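Tyrosine aminotransferase (Leishmania infantum, PDB 4IX8) probably catalyses the pyridoxal phosphate-dependent transfer of the amino group of tyrosine to 2-oxoglutarate. Local coordinates at residues A[392-397]-A[403-408]. Numbering follows the deposited sequence.
Sequences EFYEKL and VQVLPG
The Y394 ring carries P407 over one face and meets V405 and Q404 at its edge. Helix 390-401, which bears Y394, packs against strand 403-407, the strand that follows it in the smaller mixed sheet of the aminotransferase fold. The strand lies between strands 70-71 and 416-420.

P407 CD makes a CH-pi contact, 4.2 Å from the centroid of the Y394 ring and 24° off the ring normal. It lies over the CG-CD1 side of the ring, offset toward the rim. The edge, near the ring plane, faces the backbone carbonyl of V405, and Y394 CD1 lies 3.1 Å from V405 O. Q404 CG reaches the same edge at CE1. The side chains of Y394 and Q404 run side by side in the same direction, their ring and amide planes 60° apart. M60 touches both of them. Y394 OH is buried by the contact, and no hydrogen-bonding partner for it is modelled.

Further along the helix, L397 points at the start of the strand. With CG anti to the backbone N (chi1 169°), its branch reaches the strand, where L397 CG lies 3.5 Å from V403 O. L397 CG also packs on V403 CB at 4.1 Å. L397 CD2 touches V405 CG1. L397 also touches F438 of helix 425-442, and V403 touches R434 of the same helix.

No direct hydrogen bond joins the two segments. The polar link is a single water, which ties the helix backbone to the strand where the latter is interrupted at V405. It donates to Y394 O at 3.0 Å. It also donates to V403 O, at 2.7 Å. It accepts from V405 N, which lies 2.8 Å from the water oxygen.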
# COMPACT_ATOMS: atom_id res chain seq x y z
N GLU A 392 14.72 -4.18 -29.32
CA GLU A 392 14.42 -4.83 -30.58
C GLU A 392 14.66 -6.33 -30.45
O GLU A 392 13.98 -7.16 -31.08
CB GLU A 392 15.25 -4.23 -31.72
CG GLU A 392 14.77 -4.70 -33.11
CD GLU A 392 15.45 -4.01 -34.29
OE1 GLU A 392 16.47 -3.30 -34.07
OE2 GLU A 392 14.96 -4.18 -35.43
N PHE A 393 15.65 -6.67 -29.64
CA PHE A 393 15.94 -8.07 -29.34
C PHE A 393 14.78 -8.73 -28.60
O PHE A 393 14.41 -9.88 -28.89
CB PHE A 393 17.20 -8.15 -28.50
CG PHE A 393 17.75 -9.53 -28.35
CD1 PHE A 393 17.11 -10.46 -27.55
CD2 PHE A 393 18.91 -9.88 -28.99
CE1 PHE A 393 17.62 -11.73 -27.41
CE2 PHE A 393 19.43 -11.14 -28.87
CZ PHE A 393 18.79 -12.07 -28.07
N TYR A 394 14.20 -7.98 -27.67
CA TYR A 394 13.10 -8.44 -26.83
C TYR A 394 11.88 -8.71 -27.71
O TYR A 394 11.26 -9.78 -27.61
CB TYR A 394 12.80 -7.40 -25.69
CG TYR A 394 11.33 -7.32 -25.29
CD1 TYR A 394 10.78 -8.22 -24.39
CD2 TYR A 394 10.50 -6.32 -25.81
CE1 TYR A 394 9.43 -8.16 -24.05
CE2 TYR A 394 9.15 -6.25 -25.47
CZ TYR A 394 8.62 -7.16 -24.59
OH TYR A 394 7.28 -7.11 -24.25
N GLU A 395 11.61 -7.78 -28.63
CA GLU A 395 10.43 -7.86 -29.49
C GLU A 395 10.52 -9.02 -30.43
O GLU A 395 9.58 -9.81 -30.51
CB GLU A 395 10.26 -6.57 -30.31
CG GLU A 395 9.60 -5.42 -29.54
CD GLU A 395 9.89 -4.05 -30.11
OE1 GLU A 395 10.78 -3.93 -30.97
OE2 GLU A 395 9.25 -3.07 -29.68
N LYS A 396 11.67 -9.14 -31.08
CA LYS A 396 11.84 -10.15 -32.11
C LYS A 396 11.90 -11.55 -31.51
O LYS A 396 11.38 -12.51 -32.08
CB LYS A 396 13.11 -9.88 -32.91
CG LYS A 396 13.17 -8.52 -33.58
CD LYS A 396 12.78 -8.61 -35.05
CE LYS A 396 13.15 -7.35 -35.81
NZ LYS A 396 14.50 -7.49 -36.45
N LEU A 397 12.52 -11.66 -30.33
CA LEU A 397 12.61 -12.94 -29.65
C LEU A 397 11.21 -13.44 -29.32
O LEU A 397 10.88 -14.61 -29.56
CB LEU A 397 13.44 -12.82 -28.36
CG LEU A 397 13.35 -14.08 -27.47
CD1 LEU A 397 13.89 -15.30 -28.22
CD2 LEU A 397 14.08 -13.88 -26.16
N VAL A 403 9.23 -16.39 -26.39
CA VAL A 403 9.94 -16.31 -25.12
C VAL A 403 10.01 -14.85 -24.75
O VAL A 403 10.49 -14.03 -25.53
CB VAL A 403 11.36 -16.88 -25.18
CG1 VAL A 403 12.04 -16.70 -23.85
CG2 VAL A 403 11.35 -18.33 -25.59
N GLN A 404 9.64 -14.55 -23.52
CA GLN A 404 9.58 -13.19 -23.08
C GLN A 404 10.70 -12.92 -22.06
O GLN A 404 10.78 -13.55 -21.00
CB GLN A 404 8.19 -12.89 -22.48
CG GLN A 404 7.93 -11.39 -22.29
CD GLN A 404 6.72 -11.11 -21.44
OE1 GLN A 404 5.84 -11.96 -21.30
NE2 GLN A 404 6.66 -9.92 -20.87
N VAL A 405 11.56 -11.96 -22.39
CA VAL A 405 12.51 -11.44 -21.42
C VAL A 405 12.11 -9.98 -21.18
O VAL A 405 11.03 -9.57 -21.58
CB VAL A 405 13.96 -11.57 -21.90
CG1 VAL A 405 14.31 -13.05 -22.04
CG2 VAL A 405 14.19 -10.83 -23.23
N LEU A 406 12.93 -9.23 -20.44
CA LEU A 406 12.69 -7.80 -20.25
C LEU A 406 13.92 -7.07 -20.74
O LEU A 406 15.02 -7.43 -20.35
CB LEU A 406 12.40 -7.44 -18.79
CG LEU A 406 11.05 -7.89 -18.22
CD1 LEU A 406 10.97 -7.54 -16.74
CD2 LEU A 406 9.89 -7.27 -18.99
N PRO A 407 13.74 -6.03 -21.55
CA PRO A 407 14.88 -5.23 -21.98
C PRO A 407 15.41 -4.41 -20.83
O PRO A 407 14.59 -3.96 -20.02
CB PRO A 407 14.28 -4.33 -23.05
CG PRO A 407 12.83 -4.19 -22.66
CD PRO A 407 12.46 -5.51 -22.07
N GLY A 408 16.73 -4.23 -20.74
CA GLY A 408 17.35 -3.52 -19.62
C GLY A 408 17.06 -2.05 -19.54
O GLY A 408 17.27 -1.42 -18.49
O HOH W 1 11.45 -11.58 -25.17